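Local coordinates for protein RavA (Legionella pneumophila str. Paris, PDB 6WO6) that is a Legionella pneumophila effector of undefined molecular activity, with an all-helical fold and probably acting in the host cell during infection, at residues 175-180 against 208-213; 188-193 against 238-243. The protein carries 2 engineered substitutions. All blocks are in the same frame, centred on the assembly; numbering follows the deposited sequence.

Contact 1: 175-180 against 208-213; sequences RDIERL and NVINDK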
loop_
_atom_site.group_PDB
_atom_site.type_symbol
_atom_site.label_atom_id
_atom_site.label_comp_id
_atom_site.label_asym_id
_atom_site.label_seq_id
_atom_site.Cartn_x
_atom_site.Cartn_y
_atom_site.Cartn_z
ATOM N N ARG A 175 -5.549 -3.673 5.893
ATOM C CA ARG A 175 -6.603 -4.117 6.800
ATOM C C ARG A 175 -6.911 -3.061 7.855
ATOM O O ARG A 175 -8.081 -2.810 8.173
ATOM C CB ARG A 175 -6.194 -5.433 7.463
ATOM C CG ARG A 175 -7.146 -5.925 8.538
ATOM C CD ARG A 175 -6.504 -7.019 9.378
ATOM N NE ARG A 175 -5.267 -6.563 10.007
ATOM C CZ ARG A 175 -4.571 -7.269 10.894
ATOM N NH1 ARG A 175 -3.457 -6.770 11.414
ATOM N NH2 ARG A 175 -4.990 -8.470 11.269
ATOM N N ASP A 176 -5.873 -2.426 8.406
ATOM C CA ASP A 176 -6.109 -1.447 9.463
ATOM C C ASP A 176 -6.649 -0.133 8.913
ATOM O O ASP A 176 -7.408 0.555 9.605
ATOM C CB ASP A 176 -4.831 -1.215 10.266
ATOM C CG ASP A 176 -4.580 -2.314 11.281
ATOM O OD1 ASP A 176 -5.374 -3.280 11.320
ATOM O OD2 ASP A 176 -3.596 -2.210 12.041
ATOM N N ILE A 177 -6.333 0.182 7.670
ATOM C CA ILE A 177 -6.860 1.439 7.087
ATOM C C ILE A 177 -8.346 1.265 6.814
ATOM O O ILE A 177 -9.043 2.252 6.804
ATOM C CB ILE A 177 -6.124 1.786 5.791
ATOM C CG1 ILE A 177 -4.708 2.268 6.065
ATOM C CG2 ILE A 177 -6.905 2.815 5.017
ATOM C CD1 ILE A 177 -4.039 2.808 4.858
ATOM N N GLU A 178 -8.792 0.038 6.601
ATOM C CA GLU A 178 -10.203 -0.217 6.249
ATOM C C GLU A 178 -11.027 -0.437 7.505
ATOM O O GLU A 178 -12.126 0.097 7.589
ATOM C CB GLU A 178 -10.295 -1.544 5.516
ATOM C CG GLU A 178 -10.147 -1.441 4.020
ATOM C CD GLU A 178 -10.325 -2.782 3.328
ATOM O OE1 GLU A 178 -10.280 -3.818 4.023
ATOM O OE2 GLU A 178 -10.524 -2.784 2.103
ATOM N N ARG A 179 -10.523 -1.243 8.429
ATOM C CA ARG A 179 -11.352 -1.518 9.600
ATOM C C ARG A 179 -11.271 -0.421 10.656
ATOM O O ARG A 179 -12.250 -0.192 11.377
ATOM C CB ARG A 179 -10.959 -2.863 10.216
ATOM N N LEU A 180 -10.136 0.270 10.769
ATOM C CA LEU A 180 -9.925 1.225 11.849
ATOM C C LEU A 180 -9.974 2.673 11.376
ATOM O O LEU A 180 -10.816 3.442 11.849
ATOM C CB LEU A 180 -8.591 0.936 12.546
ATOM C CG LEU A 180 -8.471 -0.443 13.195
ATOM C CD1 LEU A 180 -7.241 -0.510 14.095
ATOM C CD2 LEU A 180 -9.740 -0.788 13.965
ATOM N N ASN A 208 -4.040 6.456 -0.171
ATOM C CA ASN A 208 -4.787 7.139 -1.223
ATOM C C ASN A 208 -6.271 6.796 -1.198
ATOM O O ASN A 208 -7.068 7.494 -1.833
ATOM C CB ASN A 208 -4.200 6.793 -2.593
ATOM C CG ASN A 208 -2.834 7.417 -2.821
ATOM O OD1 ASN A 208 -2.335 8.171 -1.985
ATOM N ND2 ASN A 208 -2.220 7.098 -3.956
ATOM N N VAL A 209 -6.660 5.740 -0.479
ATOM C CA VAL A 209 -8.067 5.375 -0.394
ATOM C C VAL A 209 -8.848 6.386 0.442
ATOM O O VAL A 209 -10.059 6.547 0.254
ATOM C CB VAL A 209 -8.207 3.942 0.158
ATOM C CG1 VAL A 209 -7.680 3.855 1.583
ATOM C CG2 VAL A 209 -9.649 3.468 0.085
ATOM N N ILE A 210 -8.184 7.098 1.361
ATOM C CA ILE A 210 -8.906 8.045 2.212
ATOM C C ILE A 210 -9.113 9.395 1.549
ATOM O O ILE A 210 -9.666 10.303 2.183
ATOM C CB ILE A 210 -8.204 8.286 3.566
ATOM C CG1 ILE A 210 -6.935 9.120 3.380
ATOM C CG2 ILE A 210 -7.908 6.968 4.266
ATOM C CD1 ILE A 210 -6.185 9.391 4.663
ATOM N N ASN A 211 -8.693 9.554 0.294
ATOM C CA ASN A 211 -8.832 10.834 -0.388
ATOM C C ASN A 211 -10.294 11.259 -0.458
ATOM O O ASN A 211 -11.187 10.444 -0.708
ATOM C CB ASN A 211 -8.235 10.755 -1.794
ATOM C CG ASN A 211 -6.741 11.017 -1.807
ATOM O OD1 ASN A 211 -5.944 10.120 -2.078
ATOM N ND2 ASN A 211 -6.354 12.253 -1.516
ATOM N N ASP A 212 -10.527 12.551 -0.216
ATOM C CA ASP A 212 -11.857 13.151 -0.154
ATOM C C ASP A 212 -12.705 12.571 0.974
ATOM O O ASP A 212 -13.928 12.741 0.989
ATOM C CB ASP A 212 -12.587 13.025 -1.497
ATOM C CG ASP A 212 -11.820 13.670 -2.634
ATOM O OD1 ASP A 212 -11.064 14.631 -2.376
ATOM O OD2 ASP A 212 -11.972 13.214 -3.788
ATOM N N LYS A 213 -12.071 11.884 1.926
ATOM C CA LYS A 213 -12.734 11.430 3.143
ATOM C C LYS A 213 -12.045 11.955 4.394
ATOM O O LYS A 213 -12.387 11.531 5.505
ATOM C CB LYS A 213 -12.801 9.898 3.191
ATOM C CG LYS A 213 -13.730 9.281 2.159
ATOM C CD LYS A 213 -13.980 7.809 2.442
ATOM C CE LYS A 213 -14.942 7.200 1.427
ATOM N NZ LYS A 213 -15.294 5.787 1.762
#

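Contact 2: 188-193 against 238-243; sequences QFFSSR and KGFCAE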
loop_
_atom_site.group_PDB
_atom_site.type_symbol
_atom_site.label_atom_id
_atom_site.label_comp_id
_atom_site.label_asym_id
_atom_site.label_seq_id
_atom_site.Cartn_x
_atom_site.Cartn_y
_atom_site.Cartn_z
ATOM N N GLN A 188 -8.009 4.205 17.033
ATOM C CA GLN A 188 -7.440 2.887 17.290
ATOM C C GLN A 188 -6.441 2.484 16.214
ATOM O O GLN A 188 -5.561 1.656 16.470
ATOM C CB GLN A 188 -8.556 1.853 17.411
ATOM C CG GLN A 188 -9.455 2.073 18.624
ATOM C CD GLN A 188 -10.669 1.170 18.625
ATOM O OE1 GLN A 188 -11.029 0.590 17.598
ATOM N NE2 GLN A 188 -11.311 1.044 19.782
ATOM N N PHE A 189 -6.558 3.051 15.011
ATOM C CA PHE A 189 -5.536 2.837 13.991
ATOM C C PHE A 189 -4.164 3.244 14.506
ATOM O O PHE A 189 -3.157 2.591 14.209
ATOM C CB PHE A 189 -5.886 3.626 12.724
ATOM C CG PHE A 189 -4.884 3.467 11.613
ATOM C CD1 PHE A 189 -4.996 2.422 10.709
ATOM C CD2 PHE A 189 -3.830 4.358 11.473
ATOM C CE1 PHE A 189 -4.076 2.267 9.687
ATOM C CE2 PHE A 189 -2.904 4.205 10.453
ATOM C CZ PHE A 189 -3.031 3.159 9.560
ATOM N N PHE A 190 -4.109 4.317 15.292
ATOM C CA PHE A 190 -2.853 4.838 15.814
ATOM C C PHE A 190 -2.492 4.258 17.174
ATOM O O PHE A 190 -1.302 4.101 17.474
ATOM C CB PHE A 190 -2.924 6.364 15.910
ATOM C CG PHE A 190 -3.214 7.038 14.600
ATOM C CD1 PHE A 190 -4.516 7.174 14.145
ATOM C CD2 PHE A 190 -2.184 7.535 13.821
ATOM C CE1 PHE A 190 -4.784 7.792 12.933
ATOM C CE2 PHE A 190 -2.446 8.155 12.611
ATOM C CZ PHE A 190 -3.748 8.283 12.167
ATOM N N SER A 191 -3.483 3.939 18.003
ATOM C CA SER A 191 -3.216 3.405 19.331
ATOM C C SER A 191 -3.044 1.890 19.347
ATOM O O SER A 191 -2.869 1.317 20.427
ATOM C CB SER A 191 -4.335 3.803 20.300
ATOM O OG SER A 191 -5.588 3.297 19.873
ATOM N N SER A 192 -3.087 1.233 18.191
ATOM C CA SER A 192 -2.948 -0.216 18.148
ATOM C C SER A 192 -1.533 -0.638 18.526
ATOM O O SER A 192 -0.553 0.050 18.233
ATOM C CB SER A 192 -3.295 -0.746 16.754
ATOM O OG SER A 192 -3.060 -2.142 16.654
ATOM N N ARG A 193 -1.437 -1.789 19.195
ATOM C CA ARG A 193 -0.128 -2.338 19.528
ATOM C C ARG A 193 0.649 -2.723 18.275
ATOM O O ARG A 193 1.885 -2.705 18.283
ATOM C CB ARG A 193 -0.283 -3.544 20.453
ATOM N N LYS A 238 1.873 13.287 10.590
ATOM C CA LYS A 238 2.991 14.023 10.007
ATOM C C LYS A 238 4.170 13.112 9.694
ATOM O O LYS A 238 5.038 13.484 8.899
ATOM C CB LYS A 238 3.426 15.159 10.938
ATOM C CG LYS A 238 2.710 16.476 10.666
ATOM C CD LYS A 238 1.953 16.968 11.888
ATOM C CE LYS A 238 2.742 18.014 12.665
ATOM N NZ LYS A 238 2.855 19.303 11.922
ATOM N N GLY A 239 4.216 11.931 10.295
ATOM C CA GLY A 239 5.262 10.977 10.008
ATOM C C GLY A 239 5.090 10.261 8.684
ATOM O O GLY A 239 6.063 10.102 7.940
ATOM N N PHE A 240 3.876 9.803 8.369
ATOM C CA PHE A 240 3.663 9.108 7.100
ATOM C C PHE A 240 2.835 9.908 6.094
ATOM O O PHE A 240 2.477 9.369 5.041
ATOM C CB PHE A 240 3.042 7.721 7.330
ATOM C CG PHE A 240 1.630 7.744 7.848
ATOM C CD1 PHE A 240 0.556 7.848 6.979
ATOM C CD2 PHE A 240 1.376 7.620 9.203
ATOM C CE1 PHE A 240 -0.743 7.862 7.453
ATOM C CE2 PHE A 240 0.077 7.628 9.684
ATOM C CZ PHE A 240 -0.983 7.746 8.805
ATOM N N CYS A 241 2.528 11.172 6.377
ATOM C CA CYS A 241 1.847 12.031 5.418
ATOM C C CYS A 241 2.631 13.323 5.237
ATOM O O CYS A 241 3.464 13.692 6.068
ATOM C CB CYS A 241 0.412 12.371 5.851
ATOM S SG CYS A 241 -0.770 11.025 5.698
ATOM N N ALA A 242 2.350 14.009 4.133
ATOM C CA ALA A 242 2.911 15.335 3.919
ATOM C C ALA A 242 2.337 16.317 4.933
ATOM O O ALA A 242 1.172 16.218 5.329
ATOM C CB ALA A 242 2.620 15.814 2.497
ATOM N N GLU A 243 3.169 17.267 5.361
ATOM C CA GLU A 243 2.719 18.266 6.324
ATOM C C GLU A 243 1.616 19.149 5.754
ATOM O O GLU A 243 0.819 19.704 6.521
ATOM C CB GLU A 243 3.908 19.113 6.783
ATOM C CG GLU A 243 3.607 20.058 7.935
ATOM C CD GLU A 243 4.860 20.705 8.492
ATOM O OE1 GLU A 243 4.876 21.038 9.697
ATOM O OE2 GLU A 243 5.832 20.872 7.725
#

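Contact 1: 175-180 against 208-213
Ile-177 presses its CG2 methyl against Val-209, meeting CG1 at 3.7 Å, and the same methyl grazes CG2 of Ile-210 at 4.3 Å. One branch of one isoleucine therefore makes both cross-contacts, and they are purely van der Waals; no hydrogen bond links the two segments. The rotamer of Ile-177 explains the choice: with chi1 at -72°, CG1 lies beside the backbone N, and CG2, anti to that N, is the branch that faces the 208-213 segment. Val-209 replies with CG1, held between its own N and carbonyl carbon. The two side chains slide past one another in opposite directions instead of meeting end on. Ile-210 points its CB to one side of helix 162-181, so just its CG2 branch brushes the isoleucine and its share is smaller than that of Val-209. The backbones stay well apart, with the CA atoms of Ile-177 and Ile-210 8.5 Å from each other, and just 83 Å² is buried in all.

Behind the first shell, helix 162-181 carries Ile-177, with Leu-180 N bonded to Asp-176 O at 3.0 Å and a wider pi-type turn over 177-180. Arg-175 NE pairs with Asp-176 OD1 at 3.5 Å, well away from the apolar contact, and Glu-178 forms a salt bridge with Arg-174. Phe-189 and Phe-207 also touch Ile-177, so this residue is buried among apolar neighbours. On the other side, Val-209 and Ile-210 close a 3-10 segment that passes into a type II beta turn from Ile-210 to Lys-213. That turn is fastened by Lys-213 N to Ile-210 O at 2.9 Å, and Asp-212 takes a left-handed backbone conformation within it. Lys-213 is then the N-cap residue of helix 214-224. This is a helix-to-connection contact of an all-helical fold: a long helix leans on the 3-10 segment and turn that lead into the next helix.

Contact 2: 188-193 against 238-243
An aromatic cluster of Phe-189, Phe-190 and Phe-240 joins the short helix 188-191 to the C-terminal end of helix 230-240 in this all-helical fold. All three rings are buried, and the contact is apolar throughout, with 86 Å² covered. Phe-240 sends its CB toward the short helix, and a chi1 of 68° sets its CG between its own N and carbonyl carbon, carrying the ring out to meet the other two. The side chains of Phe-190 and Phe-240 cross at about a right angle. Phe-240 CZ also comes within 4.4 Å of Phe-189 CE2, an oblique approach. The two neighbours on the short helix hold each other as well: CD2 of Phe-189 sits 3.8 Å above the plane of the Phe-190 ring, over its centre.

Farther out, Phe-207 stacks on Phe-240, while Ile-197, Cys-200 and Ile-201 of helix 197-202 pack against the same ring. The carbonyl O of Phe-190 accepts a hydrogen bond from Lys-236 NZ, a polar tie beside the apolar one. The closest approach between the segments is Phe-190 CE2 to Phe-240 CE2, 3.9 Å, with the Phe-190 atom at the edge of the Phe-240 ring and near its plane.

In the fold
Contacts 1 and 2 sit side by side, their centres about 12 Å apart, and their segments interleave along the chain: 175-180, 188-193, 208-213, then 238-243. Helix 162-181 and helix 188-191 are consecutive and touch directly, with Ile-177 N 3.7 Å from Phe-189 CE1 and Leu-180 CD1 3.6 Å from Gln-188 O. Phe-189 thus faces contact 1 as well as Phe-240. Phe-207, just before segment 208-213, is a second bridge, since it touches Ile-177 and stacks on Phe-240. Together the two contacts tie helices 162-181, 188-191 and 230-240 to the connection before helix 214-224, in the interior of the elongated chain.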